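Local coordinates for cytochrome c XoxG (PDB 6ONQ), which binds a covalently attached heme c and probably carries electrons in lanthanide-dependent methanol oxidation, at residues G126-G131 / Q141-F146; D81-S86 / A156-V161; H68-I73 / Y162-A167. All coordinates share one frame; numbering follows the deposited sequence.

In the fold
The three contacts run from the heme outward to the small antiparallel sheet of this c-type cytochrome. Interaction 1 (126-131 with 141-146) forms the methionine side of the heme site, bringing the axial methionine to the iron. Its centre lies about 19 Å from that of interaction 2 (81-86 with 156-161), yet the two touch where Leu128 CD2 packs on Ala156 CB at 4.0 Å. Interactions 2 and 3 (68-73 with 162-167) have centres about 7 Å apart and divide helix 156-167 between them; Thr84 OG1 comes within 3.4 Å of Phe71 CB. In interaction 2 the side chain of Asp158 remains about 10 Å from the heme, and in interaction 3 that of Arg164 about 11 Å.

Interaction 1 of 3, residues G126-G131 / Q141-F146; sequences GILAGG and QVMPAF. With HEC (heme c), chain B.
Leu128 meets Met143 and Phe146 through one methyl: its CD1 lies 4.0 Å from Met143 CE and touches Phe146 CD1, and the heme methyl CMB is close by. The Leu128 and Phe146 side chains pass each other at a slant. Phe146 carries its ring on to the porphyrin, CE1 lying 3.5 Å from the meso carbon CHC, while the heme carbon CBB sits over one ring face. Leu128 O lies in plane at the ring edge and also accepts a hydrogen bond from Phe146 N at 2.9 Å. This is the methionine side of the heme in a class I cytochrome c fold, where the loop after helix 121-130 supplies the sixth iron ligand opposite His99. The Met143 chain bends at chi2 (73°), and its SD binds the iron at 2.4 Å. Ile127 lays CG2 against heme C2A at 3.8 Å, and its carbonyl O faces Met143 CE. Where helix 121-130 ends, Ala145 CB rests 3.3 Å from Ala129 O. Next to it, just past the helix end, Gly131 at positive phi (83°) sets its CA against Met143 O.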
loop_
_atom_site.group_PDB
_atom_site.type_symbol
_atom_site.label_atom_id
_atom_site.label_comp_id
_atom_site.label_asym_id
_atom_site.label_seq_id
_atom_site.Cartn_x
_atom_site.Cartn_y
_atom_site.Cartn_z
ATOM N N GLY A 126 8.794 -6.117 -8.745
ATOM C CA GLY A 126 9.697 -6.153 -9.886
ATOM C C GLY A 126 9.580 -4.941 -10.789
ATOM O O GLY A 126 10.582 -4.459 -11.325
ATOM N N ILE A 127 8.355 -4.449 -10.998
ATOM C CA ILE A 127 8.170 -3.215 -11.756
ATOM C C ILE A 127 8.819 -2.048 -11.028
ATOM O O ILE A 127 9.480 -1.200 -11.635
ATOM C CB ILE A 127 6.672 -2.961 -11.996
ATOM C CG1 ILE A 127 6.145 -3.878 -13.094
ATOM C CG2 ILE A 127 6.416 -1.497 -12.340
ATOM C CD1 ILE A 127 4.635 -3.984 -13.087
ATOM N N LEU A 128 8.645 -1.993 -9.711
ATOM C CA LEU A 128 9.221 -0.904 -8.936
ATOM C C LEU A 128 10.746 -0.946 -8.951
ATOM O O LEU A 128 11.400 0.094 -9.083
ATOM C CB LEU A 128 8.689 -0.974 -7.513
ATOM C CG LEU A 128 9.091 0.145 -6.569
ATOM C CD1 LEU A 128 8.578 1.437 -7.121
ATOM C CD2 LEU A 128 8.522 -0.123 -5.189
ATOM N N ALA A 129 11.333 -2.136 -8.815
ATOM C CA ALA A 129 12.788 -2.242 -8.763
ATOM C C ALA A 129 13.414 -2.023 -10.134
ATOM O O ALA A 129 14.437 -1.339 -10.252
ATOM C CB ALA A 129 13.198 -3.604 -8.199
ATOM N N GLY A 130 12.813 -2.574 -11.185
ATOM C CA GLY A 130 13.430 -2.527 -12.496
ATOM C C GLY A 130 12.809 -1.615 -13.535
ATOM O O GLY A 130 13.397 -1.437 -14.604
ATOM N N GLY A 131 11.639 -1.031 -13.256
ATOM C CA GLY A 131 10.979 -0.149 -14.201
ATOM C C GLY A 131 10.155 -0.894 -15.239
ATOM O O GLY A 131 10.038 -2.119 -15.237
ATOM N N GLN A 141 6.852 6.305 -23.075
ATOM C CA GLN A 141 6.193 6.050 -21.792
ATOM C C GLN A 141 7.152 5.236 -20.923
ATOM O O GLN A 141 7.312 4.035 -21.149
ATOM C CB GLN A 141 4.892 5.298 -22.034
ATOM C CG GLN A 141 3.676 5.785 -21.273
ATOM C CD GLN A 141 2.582 4.726 -21.228
ATOM O OE1 GLN A 141 2.608 3.755 -21.994
ATOM N NE2 GLN A 141 1.625 4.899 -20.318
ATOM N N VAL A 142 7.799 5.871 -19.939
ATOM C CA VAL A 142 8.787 5.179 -19.108
ATOM C C VAL A 142 8.427 5.290 -17.629
ATOM O O VAL A 142 8.143 6.379 -17.113
ATOM C CB VAL A 142 10.230 5.677 -19.340
ATOM C CG1 VAL A 142 10.407 7.096 -18.860
ATOM C CG2 VAL A 142 11.230 4.767 -18.607
ATOM N N MET A 143 8.439 4.143 -16.956
ATOM C CA MET A 143 8.425 4.061 -15.513
ATOM C C MET A 143 9.851 3.811 -15.048
ATOM O O MET A 143 10.471 2.823 -15.480
ATOM C CB MET A 143 7.497 2.934 -15.065
ATOM C CG MET A 143 7.817 2.292 -13.748
ATOM S SD MET A 143 7.413 3.356 -12.366
ATOM C CE MET A 143 7.953 2.362 -10.972
ATOM N N PRO A 144 10.433 4.681 -14.230
ATOM C CA PRO A 144 11.849 4.522 -13.878
ATOM C C PRO A 144 12.067 3.340 -12.951
ATOM O O PRO A 144 11.231 3.033 -12.100
ATOM C CB PRO A 144 12.198 5.837 -13.171
ATOM C CG PRO A 144 11.022 6.741 -13.383
ATOM C CD PRO A 144 9.838 5.890 -13.644
ATOM N N ALA A 145 13.211 2.685 -13.112
ATOM C CA ALA A 145 13.658 1.708 -12.129
ATOM C C ALA A 145 14.046 2.418 -10.839
ATOM O O ALA A 145 14.882 3.326 -10.857
ATOM C CB ALA A 145 14.843 0.920 -12.669
ATOM N N PHE A 146 13.448 2.015 -9.719
ATOM C CA PHE A 146 13.793 2.585 -8.424
ATOM C C PHE A 146 14.731 1.700 -7.617
ATOM O O PHE A 146 14.976 1.999 -6.448
ATOM C CB PHE A 146 12.543 2.851 -7.598
ATOM C CG PHE A 146 11.763 4.046 -8.034
ATOM C CD1 PHE A 146 10.830 3.946 -9.050
ATOM C CD2 PHE A 146 11.929 5.261 -7.399
ATOM C CE1 PHE A 146 10.093 5.043 -9.431
ATOM C CE2 PHE A 146 11.202 6.358 -7.777
ATOM C CZ PHE A 146 10.286 6.255 -8.794
HETATM FE FE HEC B . 5.222 4.320 -11.938
HETATM C CHA HEC B . 3.771 2.257 -14.289
HETATM C CHB HEC B . 4.261 2.199 -9.527
HETATM C CHC HEC B . 6.772 6.281 -9.575
HETATM C CHD HEC B . 5.683 6.743 -14.305
HETATM N NA HEC B . 4.174 2.591 -11.924
HETATM C C1A HEC B . 3.735 1.834 -12.983
HETATM C C2A HEC B . 3.268 0.553 -12.474
HETATM C C3A HEC B . 3.414 0.559 -11.157
HETATM C C4A HEC B . 3.981 1.824 -10.802
HETATM C CMA HEC B . 3.056 -0.540 -10.138
HETATM C CAA HEC B . 2.683 -0.596 -13.306
HETATM C CBA HEC B . 1.321 -0.122 -13.790
HETATM C CGA HEC B . 0.541 -1.235 -14.422
HETATM O O1A HEC B . 1.097 -1.963 -15.284
HETATM O O2A HEC B . -0.652 -1.373 -14.067
HETATM N NB HEC B . 5.488 4.280 -9.947
HETATM C C1B HEC B . 4.979 3.286 -9.146
HETATM C C2B HEC B . 5.321 3.549 -7.777
HETATM C C3B HEC B . 6.029 4.667 -7.739
HETATM C C4B HEC B . 6.139 5.162 -9.109
HETATM C CMB HEC B . 4.968 2.677 -6.561
HETATM C CAB HEC B . 6.559 5.203 -6.380
HETATM C CBB HEC B . 7.620 5.978 -6.288
HETATM N NC HEC B . 6.045 6.201 -11.948
HETATM C C1C HEC B . 6.698 6.776 -10.868
HETATM C C2C HEC B . 7.298 8.003 -11.345
HETATM C C3C HEC B . 7.004 8.158 -12.641
HETATM C C4C HEC B . 6.206 7.013 -13.057
HETATM C CMC HEC B . 8.122 8.998 -10.496
HETATM C CAC HEC B . 7.490 9.379 -13.476
HETATM C CBC HEC B . 6.702 9.928 -14.395
HETATM N ND HEC B . 4.788 4.471 -13.902
HETATM C C1D HEC B . 5.098 5.553 -14.713
HETATM C C2D HEC B . 4.708 5.204 -16.070
HETATM C C3D HEC B . 4.195 3.971 -16.061
HETATM C C4D HEC B . 4.224 3.487 -14.699
HETATM C CMD HEC B . 4.857 6.081 -17.328
HETATM C CAD HEC B . 3.642 3.208 -17.279
HETATM C CBD HEC B . 4.696 2.308 -17.914
HETATM C CGD HEC B . 4.074 1.577 -19.081
HETATM O O1D HEC B . 3.027 2.045 -19.594
HETATM O O2D HEC B . 4.617 0.532 -19.509
#

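Interaction 2 of 3, residues D81-S86 / A156-V161; sequences DWFTYS and ANDLYV
Asp81 OD1 lies 4.0 Å from Val161 CG1, a light touch at the point where helix 82-94 begins. Asp81 is the N-cap: chi1 of 80° puts CG between the backbone N and the carbonyl carbon, and the carboxylate accepts weak bonds from Phe83 N and Thr84 N. Trp82 contributes little across the contact, but its indole CD1 lies over one face of the Phe83 ring. Phe83 meets Asp158 with the rim of its ring: CD2 is 3.2 Å from Asp158 OD1, which lies near the ring plane, and the ring and carboxylate planes are 60° apart. Phe83 CB adds a looser apolar touch on Val161 CG1. Thr84 crosses Val161 at about a right angle; its OG1 donates to Asp81 OD1 and lies 3.3 Å from Val161 CG1. One turn beyond Trp82, Ser86 OG donates to the anti lone pair of Asp158 OD2, the side away from OD1, at 2.6 Å, so the two oxygens of this buried carboxylate meet different residues of the same helix. The segments of helices 82-94 and 156-167 cross almost perpendicularly, at -93°, with their axes 7.4 Å apart, as the N- and C-terminal helices of the cytochrome c core do. Phe71 of strand 69-74 packs on both Thr84 and Val161, while Tyr125 and Leu128 of helix 121-130 cover Ala156.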
loop_
_atom_site.group_PDB
_atom_site.type_symbol
_atom_site.label_atom_id
_atom_site.label_comp_id
_atom_site.label_asym_id
_atom_site.label_seq_id
_atom_site.Cartn_x
_atom_site.Cartn_y
_atom_site.Cartn_z
ATOM N N ASP A 81 -3.353 0.682 9.952
ATOM C CA ASP A 81 -2.089 0.115 10.397
ATOM C C ASP A 81 -0.935 1.019 9.977
ATOM O O ASP A 81 -1.084 1.923 9.151
ATOM C CB ASP A 81 -1.893 -1.298 9.832
ATOM C CG ASP A 81 -1.402 -1.307 8.366
ATOM O OD1 ASP A 81 -2.187 -0.961 7.446
ATOM O OD2 ASP A 81 -0.230 -1.689 8.129
ATOM N N TRP A 82 0.242 0.743 10.541
ATOM C CA TRP A 82 1.384 1.620 10.315
ATOM C C TRP A 82 1.727 1.718 8.835
ATOM O O TRP A 82 1.915 2.816 8.299
ATOM C CB TRP A 82 2.594 1.134 11.106
ATOM C CG TRP A 82 3.821 1.855 10.690
ATOM C CD1 TRP A 82 4.864 1.353 9.968
ATOM C CD2 TRP A 82 4.127 3.229 10.936
ATOM N NE1 TRP A 82 5.807 2.328 9.757
ATOM C CE2 TRP A 82 5.377 3.491 10.340
ATOM C CE3 TRP A 82 3.464 4.265 11.602
ATOM C CZ2 TRP A 82 5.977 4.748 10.390
ATOM C CZ3 TRP A 82 4.062 5.509 11.655
ATOM C CH2 TRP A 82 5.307 5.739 11.054
ATOM N N PHE A 83 1.794 0.579 8.149
ATOM C CA PHE A 83 2.313 0.589 6.787
ATOM C C PHE A 83 1.350 1.247 5.810
ATOM O O PHE A 83 1.791 1.804 4.801
ATOM C CB PHE A 83 2.660 -0.826 6.348
ATOM C CG PHE A 83 3.876 -1.355 7.025
ATOM C CD1 PHE A 83 3.822 -1.762 8.347
ATOM C CD2 PHE A 83 5.088 -1.397 6.366
ATOM C CE1 PHE A 83 4.952 -2.229 8.985
ATOM C CE2 PHE A 83 6.227 -1.864 7.000
ATOM C CZ PHE A 83 6.159 -2.278 8.305
ATOM N N THR A 84 0.048 1.228 6.084
ATOM C CA THR A 84 -0.841 2.032 5.256
ATOM C C THR A 84 -0.545 3.514 5.442
ATOM O O THR A 84 -0.422 4.262 4.465
ATOM C CB THR A 84 -2.305 1.726 5.564
ATOM O OG1 THR A 84 -2.575 0.340 5.315
ATOM C CG2 THR A 84 -3.208 2.564 4.680
ATOM N N TYR A 85 -0.411 3.955 6.698
ATOM C CA TYR A 85 -0.040 5.343 6.970
ATOM C C TYR A 85 1.290 5.688 6.308
ATOM O O TYR A 85 1.379 6.637 5.519
ATOM C CB TYR A 85 0.016 5.581 8.487
ATOM C CG TYR A 85 0.600 6.918 8.908
ATOM C CD1 TYR A 85 -0.179 8.074 8.922
ATOM C CD2 TYR A 85 1.932 7.022 9.300
ATOM C CE1 TYR A 85 0.356 9.296 9.306
ATOM C CE2 TYR A 85 2.475 8.241 9.685
ATOM C CZ TYR A 85 1.684 9.373 9.687
ATOM O OH TYR A 85 2.226 10.583 10.071
ATOM N N SER A 86 2.328 4.898 6.592
ATOM C CA SER A 86 3.655 5.191 6.065
ATOM C C SER A 86 3.670 5.171 4.540
ATOM O O SER A 86 4.284 6.039 3.905
ATOM C CB SER A 86 4.664 4.194 6.630
ATOM O OG SER A 86 5.917 4.327 5.988
ATOM N N ALA A 156 9.052 -0.315 0.043
ATOM C CA ALA A 156 8.283 -1.001 -0.991
ATOM C C ALA A 156 7.042 -1.672 -0.418
ATOM O O ALA A 156 5.965 -1.613 -1.018
ATOM C CB ALA A 156 9.163 -2.034 -1.684
ATOM N N ASN A 157 7.176 -2.325 0.740
ATOM C CA ASN A 157 6.012 -2.928 1.380
ATOM C C ASN A 157 5.006 -1.867 1.803
ATOM O O ASN A 157 3.793 -2.086 1.724
ATOM C CB ASN A 157 6.444 -3.760 2.583
ATOM C CG ASN A 157 7.208 -5.005 2.183
ATOM O OD1 ASN A 157 7.250 -5.377 1.007
ATOM N ND2 ASN A 157 7.808 -5.668 3.167
ATOM N N ASP A 158 5.488 -0.719 2.269
ATOM C CA ASP A 158 4.581 0.363 2.628
ATOM C C ASP A 158 3.768 0.814 1.419
ATOM O O ASP A 158 2.544 0.966 1.494
ATOM C CB ASP A 158 5.380 1.523 3.214
ATOM C CG ASP A 158 6.315 1.084 4.337
ATOM O OD1 ASP A 158 6.970 0.021 4.204
ATOM O OD2 ASP A 158 6.401 1.814 5.352
ATOM N N LEU A 159 4.430 1.007 0.282
ATOM C CA LEU A 159 3.711 1.428 -0.913
ATOM C C LEU A 159 2.708 0.372 -1.358
ATOM O O LEU A 159 1.582 0.706 -1.748
ATOM C CB LEU A 159 4.704 1.744 -2.025
ATOM C CG LEU A 159 5.576 2.955 -1.676
ATOM C CD1 LEU A 159 6.895 2.941 -2.434
ATOM C CD2 LEU A 159 4.802 4.236 -1.945
ATOM N N TYR A 160 3.093 -0.912 -1.283
ATOM C CA TYR A 160 2.194 -1.999 -1.668
ATOM C C TYR A 160 0.955 -2.025 -0.788
ATOM O O TYR A 160 -0.175 -2.082 -1.286
ATOM C CB TYR A 160 2.924 -3.339 -1.596
ATOM C CG TYR A 160 2.053 -4.504 -2.005
ATOM C CD1 TYR A 160 1.667 -4.675 -3.332
ATOM C CD2 TYR A 160 1.594 -5.425 -1.066
ATOM C CE1 TYR A 160 0.857 -5.730 -3.713
ATOM C CE2 TYR A 160 0.781 -6.491 -1.443
ATOM C CZ TYR A 160 0.419 -6.632 -2.769
ATOM O OH TYR A 160 -0.382 -7.677 -3.166
ATOM N N VAL A 161 1.149 -1.974 0.529
ATOM C CA VAL A 161 0.033 -2.049 1.469
ATOM C C VAL A 161 -0.963 -0.921 1.221
ATOM O O VAL A 161 -2.164 -1.154 1.054
ATOM C CB VAL A 161 0.565 -2.030 2.910
ATOM C CG1 VAL A 161 -0.556 -1.824 3.877
ATOM C CG2 VAL A 161 1.290 -3.325 3.206
#

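Interaction 3 of 3, residues H68-I73 / Y162-A167; sequences HPTFHI and YLRARA
Phe71 sets its ring obliquely against the backbone of Ala165, CE2 coming to 3.5 Å of Ala165 CA, with Thr70 OG1 over one ring face, offset toward the rim. The guanidinium of Arg164 takes Pro69 O in its plane at one edge, and Thr70 OG1 lies over one of its faces. The two flat groups join strand 69-74 of the antiparallel sheet to helix 156-167, the last helix of the cytochrome c core. In Phe71, chi1 of 50° places CG between the backbone N and the carbonyl carbon; CD2 packs on Ala165 CB at 3.6 Å. Val161 and Thr84 also touch Phe71, which wedges the ring in where the strand meets both helices. Arg164 runs out extended from CG to NE, and its NH1 is shared: it forms a salt bridge with Asp64 and donates to the carbonyl of Pro69. Asp64 also accepts from His68 N, tying the charged end to the start of the strand. Thr70 OG1 has its own partner in Ala52 O. The buried charge of Arg164 is thus paired with Asp64, and NH1 also has a backbone acceptor. Arg164 NH1 lies 3.0 Å from Pro69 O, only 2° separating that oxygen from the guanidinium plane, while the donor is tilted 30° from the carbonyl plane.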
loop_
_atom_site.group_PDB
_atom_site.type_symbol
_atom_site.label_atom_id
_atom_site.label_comp_id
_atom_site.label_asym_id
_atom_site.label_seq_id
_atom_site.Cartn_x
_atom_site.Cartn_y
_atom_site.Cartn_z
ATOM N N HIS A 68 1.774 -12.528 1.858
ATOM C CA HIS A 68 2.118 -11.225 1.326
ATOM C C HIS A 68 1.576 -10.105 2.214
ATOM O O HIS A 68 0.576 -10.284 2.914
ATOM C CB HIS A 68 1.567 -11.084 -0.095
ATOM C CG HIS A 68 2.164 -12.057 -1.062
ATOM N ND1 HIS A 68 1.400 -12.881 -1.859
ATOM C CD2 HIS A 68 3.456 -12.347 -1.347
ATOM C CE1 HIS A 68 2.196 -13.637 -2.595
ATOM N NE2 HIS A 68 3.448 -13.330 -2.307
ATOM N N PRO A 69 2.232 -8.945 2.213
ATOM C CA PRO A 69 1.816 -7.859 3.106
ATOM C C PRO A 69 0.398 -7.402 2.814
ATOM O O PRO A 69 -0.084 -7.484 1.682
ATOM C CB PRO A 69 2.824 -6.744 2.806
ATOM C CG PRO A 69 3.988 -7.427 2.212
ATOM C CD PRO A 69 3.446 -8.605 1.457
ATOM N N THR A 70 -0.269 -6.909 3.857
ATOM C CA THR A 70 -1.627 -6.409 3.720
ATOM C C THR A 70 -1.863 -5.330 4.763
ATOM O O THR A 70 -1.021 -5.076 5.629
ATOM C CB THR A 70 -2.672 -7.530 3.845
ATOM O OG1 THR A 70 -3.897 -7.093 3.267
ATOM C CG2 THR A 70 -2.935 -7.894 5.290
ATOM N N PHE A 71 -3.026 -4.694 4.663
ATOM C CA PHE A 71 -3.407 -3.596 5.530
ATOM C C PHE A 71 -4.245 -4.087 6.707
ATOM O O PHE A 71 -4.479 -5.283 6.890
ATOM C CB PHE A 71 -4.172 -2.554 4.728
ATOM C CG PHE A 71 -5.291 -3.130 3.926
ATOM C CD1 PHE A 71 -6.501 -3.428 4.517
ATOM C CD2 PHE A 71 -5.130 -3.383 2.579
ATOM C CE1 PHE A 71 -7.531 -3.954 3.774
ATOM C CE2 PHE A 71 -6.162 -3.908 1.833
ATOM C CZ PHE A 71 -7.361 -4.195 2.431
ATOM N N HIS A 72 -4.706 -3.128 7.516
ATOM C CA HIS A 72 -5.562 -3.428 8.663
ATOM C C HIS A 72 -6.217 -2.116 9.091
ATOM O O HIS A 72 -5.597 -1.321 9.802
ATOM C CB HIS A 72 -4.779 -4.053 9.802
ATOM C CG HIS A 72 -5.631 -4.435 10.970
ATOM N ND1 HIS A 72 -5.233 -4.250 12.276
ATOM C CD2 HIS A 72 -6.866 -4.985 11.029
ATOM C CE1 HIS A 72 -6.182 -4.674 13.090
ATOM N NE2 HIS A 72 -7.184 -5.123 12.357
ATOM N N ILE A 73 -7.457 -1.909 8.647
ATOM C CA ILE A 73 -8.260 -0.740 8.986
ATOM C C ILE A 73 -9.159 -1.087 10.162
ATOM O O ILE A 73 -9.644 -2.219 10.278
ATOM C CB ILE A 73 -9.095 -0.271 7.781
ATOM C CG1 ILE A 73 -8.299 -0.411 6.488
ATOM C CG2 ILE A 73 -9.546 1.155 7.957
ATOM C CD1 ILE A 73 -7.056 0.401 6.453
ATOM N N TYR A 162 -0.480 0.317 1.196
ATOM C CA TYR A 162 -1.357 1.458 0.956
ATOM C C TYR A 162 -2.099 1.334 -0.379
ATOM O O TYR A 162 -3.319 1.517 -0.453
ATOM C CB TYR A 162 -0.528 2.748 0.999
ATOM C CG TYR A 162 -1.256 3.916 0.409
ATOM C CD1 TYR A 162 -2.398 4.402 1.008
ATOM C CD2 TYR A 162 -0.830 4.509 -0.768
ATOM C CE1 TYR A 162 -3.084 5.443 0.470
ATOM C CE2 TYR A 162 -1.520 5.566 -1.309
ATOM C CZ TYR A 162 -2.647 6.024 -0.680
ATOM O OH TYR A 162 -3.363 7.079 -1.191
ATOM N N LEU A 163 -1.374 1.041 -1.458
ATOM C CA LEU A 163 -2.043 0.947 -2.747
ATOM C C LEU A 163 -2.943 -0.285 -2.828
ATOM O O LEU A 163 -3.897 -0.303 -3.611
ATOM C CB LEU A 163 -1.013 0.931 -3.865
ATOM C CG LEU A 163 -0.260 2.203 -4.230
ATOM C CD1 LEU A 163 0.904 1.848 -5.153
ATOM C CD2 LEU A 163 -1.204 3.214 -4.879
ATOM N N ARG A 164 -2.654 -1.318 -2.033
ATOM C CA ARG A 164 -3.581 -2.434 -1.910
ATOM C C ARG A 164 -4.871 -2.003 -1.235
ATOM O O ARG A 164 -5.964 -2.414 -1.647
ATOM C CB ARG A 164 -2.937 -3.566 -1.122
ATOM C CG ARG A 164 -3.140 -4.916 -1.745
ATOM C CD ARG A 164 -2.816 -6.029 -0.773
ATOM N NE ARG A 164 -3.564 -7.222 -1.144
ATOM C CZ ARG A 164 -3.286 -8.452 -0.737
ATOM N NH1 ARG A 164 -2.262 -8.676 0.074
ATOM N NH2 ARG A 164 -4.045 -9.459 -1.150
ATOM N N ALA A 165 -4.768 -1.187 -0.185
ATOM C CA ALA A 165 -5.966 -0.689 0.483
ATOM C C ALA A 165 -6.789 0.198 -0.436
ATOM O O ALA A 165 -8.022 0.217 -0.338
ATOM C CB ALA A 165 -5.590 0.066 1.754
ATOM N N ARG A 166 -6.134 0.933 -1.334
ATOM C CA ARG A 166 -6.873 1.694 -2.336
ATOM C C ARG A 166 -7.596 0.763 -3.297
ATOM O O ARG A 166 -8.782 0.950 -3.588
ATOM C CB ARG A 166 -5.929 2.627 -3.093
ATOM C CG ARG A 166 -5.269 3.691 -2.208
ATOM C CD ARG A 166 -6.239 4.808 -1.829
ATOM N NE ARG A 166 -6.716 5.513 -3.013
ATOM C CZ ARG A 166 -7.991 5.581 -3.386
ATOM N NH1 ARG A 166 -8.944 4.996 -2.662
ATOM N NH2 ARG A 166 -8.311 6.232 -4.492
ATOM N N ALA A 167 -6.898 -0.264 -3.780
ATOM C CA ALA A 167 -7.472 -1.168 -4.769
ATOM C C ALA A 167 -8.667 -1.921 -4.212
ATOM O O ALA A 167 -9.614 -2.218 -4.949
ATOM C CB ALA A 167 -6.406 -2.145 -5.258
#